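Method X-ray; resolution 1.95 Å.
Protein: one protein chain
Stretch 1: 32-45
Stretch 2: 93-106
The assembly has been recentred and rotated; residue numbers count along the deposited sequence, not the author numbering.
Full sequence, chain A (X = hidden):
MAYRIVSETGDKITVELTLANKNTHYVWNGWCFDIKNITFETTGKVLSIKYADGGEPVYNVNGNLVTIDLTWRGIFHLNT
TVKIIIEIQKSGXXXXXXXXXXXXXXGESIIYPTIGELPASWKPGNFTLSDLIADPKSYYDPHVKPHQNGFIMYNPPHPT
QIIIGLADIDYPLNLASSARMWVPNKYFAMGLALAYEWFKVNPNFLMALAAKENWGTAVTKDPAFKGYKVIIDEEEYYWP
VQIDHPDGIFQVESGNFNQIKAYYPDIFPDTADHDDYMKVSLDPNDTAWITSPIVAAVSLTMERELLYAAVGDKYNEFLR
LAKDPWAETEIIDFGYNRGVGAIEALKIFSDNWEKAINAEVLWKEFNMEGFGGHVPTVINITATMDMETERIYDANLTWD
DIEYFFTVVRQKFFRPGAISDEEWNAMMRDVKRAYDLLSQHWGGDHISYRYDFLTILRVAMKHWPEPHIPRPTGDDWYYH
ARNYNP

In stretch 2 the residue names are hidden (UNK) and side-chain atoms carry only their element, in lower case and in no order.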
# COMPACT_ATOMS: atom_id res chain seq x y z
N CYS A 32 -1.31 16.23 10.93
CA CYS A 32 -2.43 15.47 11.45
C CYS A 32 -2.00 14.93 12.83
O CYS A 32 -0.83 14.52 13.04
CB CYS A 32 -2.80 14.27 10.53
SG CYS A 32 -4.34 13.56 10.89
N PHE A 33 -2.94 14.95 13.76
CA PHE A 33 -2.77 14.25 15.05
C PHE A 33 -3.73 13.11 15.13
O PHE A 33 -4.94 13.29 14.94
CB PHE A 33 -3.00 15.24 16.26
CG PHE A 33 -2.06 16.39 16.26
CD1 PHE A 33 -0.75 16.24 16.69
CD2 PHE A 33 -2.47 17.64 15.83
CE1 PHE A 33 0.14 17.32 16.69
CE2 PHE A 33 -1.59 18.73 15.80
CZ PHE A 33 -0.28 18.57 16.22
N ASP A 34 -3.22 11.92 15.42
CA ASP A 34 -4.08 10.77 15.60
C ASP A 34 -4.13 10.47 17.11
O ASP A 34 -3.10 10.13 17.69
CB ASP A 34 -3.55 9.53 14.86
CG ASP A 34 -3.76 9.61 13.35
OD1 ASP A 34 -4.29 10.63 12.88
OD2 ASP A 34 -3.37 8.63 12.67
N ILE A 35 -5.31 10.57 17.71
CA ILE A 35 -5.43 10.39 19.18
C ILE A 35 -5.93 9.02 19.54
O ILE A 35 -7.03 8.62 19.16
CB ILE A 35 -6.36 11.49 19.74
CG1 ILE A 35 -5.67 12.86 19.49
CG2 ILE A 35 -6.61 11.24 21.25
CD1 ILE A 35 -6.37 14.03 20.08
N LYS A 36 -5.09 8.25 20.24
CA LYS A 36 -5.50 6.96 20.77
C LYS A 36 -6.60 7.11 21.86
O LYS A 36 -7.65 6.46 21.81
CB LYS A 36 -4.29 6.26 21.36
CG LYS A 36 -4.53 4.80 21.78
CD LYS A 36 -3.37 4.30 22.67
CE LYS A 36 -3.41 2.78 22.89
NZ LYS A 36 -3.07 1.96 21.65
N ASN A 37 -6.32 7.95 22.86
CA ASN A 37 -7.32 8.28 23.87
C ASN A 37 -6.84 9.52 24.63
O ASN A 37 -5.77 10.07 24.34
CB ASN A 37 -7.60 7.09 24.80
CG ASN A 37 -6.36 6.48 25.40
OD1 ASN A 37 -5.49 7.19 25.90
ND2 ASN A 37 -6.29 5.14 25.38
N ILE A 38 -7.71 10.03 25.50
CA ILE A 38 -7.37 11.18 26.35
C ILE A 38 -7.63 10.64 27.79
O ILE A 38 -8.67 10.05 28.04
CB ILE A 38 -8.26 12.41 26.12
CG1 ILE A 38 -8.26 12.88 24.67
CG2 ILE A 38 -7.81 13.63 27.01
CD1 ILE A 38 -9.41 12.29 23.88
N THR A 39 -6.69 10.81 28.70
CA THR A 39 -6.98 10.39 30.08
C THR A 39 -7.10 11.63 30.98
O THR A 39 -6.51 12.69 30.72
CB THR A 39 -5.91 9.47 30.67
OG1 THR A 39 -4.60 10.04 30.49
CG2 THR A 39 -5.95 8.07 30.05
N PHE A 40 -7.84 11.48 32.07
CA PHE A 40 -7.72 12.49 33.11
C PHE A 40 -8.06 11.81 34.45
O PHE A 40 -8.49 10.66 34.47
CB PHE A 40 -8.63 13.70 32.84
CG PHE A 40 -10.13 13.36 32.91
CD1 PHE A 40 -10.83 13.44 34.12
CD2 PHE A 40 -10.83 13.00 31.76
CE1 PHE A 40 -12.22 13.14 34.18
CE2 PHE A 40 -12.20 12.69 31.79
CZ PHE A 40 -12.92 12.77 33.02
N GLU A 41 -7.85 12.54 35.54
CA GLU A 41 -8.10 11.96 36.86
C GLU A 41 -9.18 12.76 37.58
O GLU A 41 -9.28 13.97 37.40
CB GLU A 41 -6.79 11.91 37.66
CG GLU A 41 -5.85 10.83 37.15
CD GLU A 41 -4.41 10.97 37.67
OE1 GLU A 41 -3.71 9.93 37.74
OE2 GLU A 41 -3.95 12.09 37.97
N THR A 42 -10.01 12.04 38.32
CA THR A 42 -10.95 12.64 39.26
C THR A 42 -11.30 11.61 40.35
O THR A 42 -11.27 10.39 40.10
CB THR A 42 -12.22 13.12 38.55
OG1 THR A 42 -13.17 13.57 39.51
CG2 THR A 42 -12.84 11.96 37.71
N THR A 43 -11.57 12.09 41.57
CA THR A 43 -12.09 11.21 42.62
C THR A 43 -13.61 11.25 42.62
O THR A 43 -14.27 10.49 43.34
CB THR A 43 -11.56 11.65 44.02
OG1 THR A 43 -11.86 13.04 44.22
CG2 THR A 43 -10.07 11.47 44.10
N GLY A 44 -14.18 12.17 41.84
CA GLY A 44 -15.62 12.28 41.74
C GLY A 44 -16.22 11.16 40.89
O GLY A 44 -15.52 10.24 40.47
N LYS A 45 -17.52 11.24 40.62
CA LYS A 45 -18.20 10.20 39.86
C LYS A 45 -18.52 10.78 38.51
O LYS A 45 -19.11 11.86 38.43
CB LYS A 45 -19.49 9.73 40.55
CG LYS A 45 -20.41 8.89 39.63
CD LYS A 45 -21.63 8.28 40.38
CE LYS A 45 -21.50 6.76 40.59
NZ LYS A 45 -22.72 6.09 41.22
N UNK A 93 -11.16 13.77 47.62
CA UNK A 93 -10.26 14.89 47.83
C UNK A 93 -9.66 15.54 46.56
O UNK A 93 -8.92 16.53 46.66
o UNK A 93 -7.43 12.75 48.94
o UNK A 93 -8.35 12.98 46.97
c UNK A 93 -8.25 13.32 48.18
c UNK A 93 -9.11 14.45 48.76
N UNK A 94 -9.97 15.01 45.37
CA UNK A 94 -9.41 15.63 44.13
C UNK A 94 -10.43 15.45 43.05
O UNK A 94 -10.24 14.65 42.14
c UNK A 94 -8.10 14.95 43.78
o UNK A 94 -7.47 16.94 42.46
c UNK A 94 -7.13 15.86 43.00
n UNK A 94 -5.91 15.42 42.98
N UNK A 95 -11.57 16.13 43.19
CA UNK A 95 -12.75 15.85 42.36
C UNK A 95 -12.71 16.55 40.97
O UNK A 95 -13.31 16.05 40.03
c UNK A 95 -13.23 17.59 43.91
c UNK A 95 -13.89 16.42 43.20
c UNK A 95 -11.87 17.09 44.26
N UNK A 96 -12.10 17.73 40.88
CA UNK A 96 -11.99 18.42 39.58
C UNK A 96 -11.09 17.64 38.58
O UNK A 96 -9.96 17.24 38.93
c UNK A 96 -13.78 22.15 42.54
o UNK A 96 -14.54 22.89 43.42
c UNK A 96 -13.51 21.14 40.38
c UNK A 96 -12.27 20.66 40.73
c UNK A 96 -11.78 20.94 42.01
c UNK A 96 -14.28 21.88 41.28
c UNK A 96 -12.53 21.69 42.91
c UNK A 96 -11.46 19.84 39.75
N UNK A 97 -11.59 17.41 37.35
CA UNK A 97 -10.80 16.76 36.27
C UNK A 97 -9.42 17.38 36.16
O UNK A 97 -9.33 18.59 35.97
c UNK A 97 -12.98 17.70 36.93
c UNK A 97 -11.64 17.03 35.01
c UNK A 97 -13.08 17.01 35.54
N UNK A 98 -8.37 16.60 36.34
CA UNK A 98 -7.02 17.15 36.31
C UNK A 98 -6.06 16.14 35.67
O UNK A 98 -6.42 14.98 35.43
c UNK A 98 -7.51 14.81 39.99
c UNK A 98 -5.60 15.47 39.10
c UNK A 98 -6.52 17.49 37.75
n UNK A 98 -6.21 14.54 39.92
n UNK A 98 -7.74 15.89 39.26
c UNK A 98 -6.57 16.31 38.67
N UNK A 99 -4.82 16.59 35.46
CA UNK A 99 -3.82 15.76 34.82
C UNK A 99 -4.32 15.17 33.47
O UNK A 99 -4.25 13.96 33.24
n UNK A 99 -1.86 12.78 35.61
o UNK A 99 -1.26 14.72 34.61
c UNK A 99 -3.39 14.63 35.72
c UNK A 99 -2.08 14.04 35.28
N UNK A 100 -4.91 16.03 32.65
CA UNK A 100 -5.36 15.67 31.31
C UNK A 100 -4.14 15.27 30.51
O UNK A 100 -3.15 15.98 30.54
c UNK A 100 -8.47 16.32 30.34
c UNK A 100 -6.05 16.86 30.64
c UNK A 100 -9.80 16.45 30.70
c UNK A 100 -7.83 17.81 32.11
c UNK A 100 -7.48 17.01 31.03
c UNK A 100 -10.15 17.27 31.77
c UNK A 100 -9.18 17.95 32.47
N UNK A 101 -4.19 14.12 29.82
CA UNK A 101 -3.10 13.80 28.90
C UNK A 101 -3.68 13.33 27.56
O UNK A 101 -4.51 12.44 27.55
c UNK A 101 -2.18 12.71 29.45
n UNK A 101 0.42 10.85 33.24
c UNK A 101 -1.36 13.12 30.67
c UNK A 101 -0.86 11.85 31.38
c UNK A 101 -0.01 12.14 32.61
N UNK A 102 -3.24 13.95 26.46
CA UNK A 102 -3.58 13.42 25.14
C UNK A 102 -2.60 12.29 24.79
O UNK A 102 -1.39 12.49 24.81
c UNK A 102 -3.53 14.51 24.11
c UNK A 102 -3.73 13.89 22.67
c UNK A 102 -4.58 16.70 23.48
c UNK A 102 -4.60 15.54 24.43
N UNK A 103 -3.09 11.10 24.52
CA UNK A 103 -2.17 10.04 24.14
C UNK A 103 -2.26 9.80 22.60
O UNK A 103 -3.31 9.41 22.11
n UNK A 103 -1.35 8.84 27.12
c UNK A 103 -2.50 8.93 26.37
c UNK A 103 -1.64 9.02 28.41
c UNK A 103 -2.50 8.76 24.88
c UNK A 103 -3.50 9.22 27.25
n UNK A 103 -2.95 9.25 28.51
N UNK A 104 -1.18 10.09 21.90
CA UNK A 104 -1.19 9.89 20.43
C UNK A 104 -1.13 8.42 20.11
O UNK A 104 -0.67 7.57 20.93
c UNK A 104 -0.02 14.77 20.33
c UNK A 104 -1.07 14.17 19.65
c UNK A 104 -0.01 10.57 19.77
c UNK A 104 -1.07 12.80 19.48
c UNK A 104 1.03 14.03 20.82
o UNK A 104 -0.03 16.12 20.51
c UNK A 104 -0.01 12.04 19.95
c UNK A 104 1.03 12.66 20.64
N UNK A 105 -1.51 8.08 18.89
CA UNK A 105 -1.46 6.69 18.49
C UNK A 105 -0.02 6.38 18.04
O UNK A 105 0.30 6.38 16.84
c UNK A 105 -2.49 6.45 17.37
c UNK A 105 -3.80 5.15 15.84
c UNK A 105 -2.72 5.04 16.92
c UNK A 105 -3.16 4.13 18.06
N UNK A 106 0.84 6.11 19.00
CA UNK A 106 2.30 6.09 18.80
C UNK A 106 2.87 5.68 20.16
O UNK A 106 2.43 6.24 21.16
n UNK A 106 6.60 7.52 17.68
n UNK A 106 8.62 8.32 16.90
c UNK A 106 4.12 7.45 17.61
c UNK A 106 7.53 8.48 17.67
c UNK A 106 5.36 7.55 18.49
c UNK A 106 2.79 7.45 18.39
n UNK A 106 7.42 9.55 18.47
O HOH W 1 -4.24 11.50 32.86

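Position 93 has two side-chain carbons, the second carrying two oxygens. One oxygen lies 3.7 Å from Thr-43 CG2. This is Asp-93.

Position 94 has two carbons, the second bearing one oxygen and one nitrogen: Asn-94. Its backbone pairs with one threonine: Thr-43 N donates to Asn-94 O (2.9 Å), and Asn-94 N donates to Thr-43 OG1 (3.0 Å).

At position 95 three carbons close a ring onto the backbone nitrogen, so it is Pro-95. Thr-42 OG1 donates to Pro-95 O at 2.5 Å.

Position 96 has one carbon, then a six-carbon ring bearing an oxygen. It points away from stretch 1. This is Tyr-96.

Position 97 again has three carbons closed onto the nitrogen. Its CB lies 3.8 Å from Phe-40 CD1. It is Pro-97.

Position 98 has one carbon and a five-membered ring of three carbons and two nitrogens. Glu-41 CB sits over one ring face. This is His-98; its ND1 donates to Tyr-96 O (2.6 Å), which holds the ring in place.

Position 99 has two carbons, the second with one oxygen and one nitrogen. The nitrogen makes a weak hydrogen bond to Glu-41. This is Asn-99, with ND2 to Glu-41 OE2 at 3.2 Å.

Position 100 has one carbon and a ring of six carbons without oxygen: Phe-100. Phe-40 CB lies over its face, 3.7 Å from the ring centroid. The two phenyl rings are near parallel but slid apart.

Position 101 has four carbons in a row ending in nitrogen. The end leads away from stretch 1. It is Lys-101.

Position 102 has four carbons, forked at the first, with one arm two carbons long: Ile-102. Its CG2 meets Ile-35 CD1 at 3.7 Å.

Position 103 has one carbon and a five-membered ring with two nitrogens. One nitrogen reaches the Thr-39 hydroxyl. This is His-103, with NE2 2.7 Å from Thr-39 OG1 in a hydrogen bond.

Position 104 has one carbon and a six-carbon ring bearing an oxygen. It is Tyr-104, whose CE1 approaches Phe-33 CD1 at 3.6 Å.

Position 105 has four carbons, forked at the second: Leu-105. Its N donates to Asp-34 O (2.9 Å).

Position 106 has three carbons, a nitrogen, then a carbon with two more nitrogens. It is Arg-106, bonded elsewhere in the structure.

The contact is an antiparallel pairing, with bulges between Ile-35 and Asn-37 and between Thr-39 and Glu-41. Paired backbone bonds at Thr-39 with Lys-101 and Glu-41 with His-98 fix the register. Water 1 links Thr-39 OG1 (2.8 Å) to Asn-99 O (2.5 Å).

Stretch 2 (93-106) DNPYPHNFKIHYLR
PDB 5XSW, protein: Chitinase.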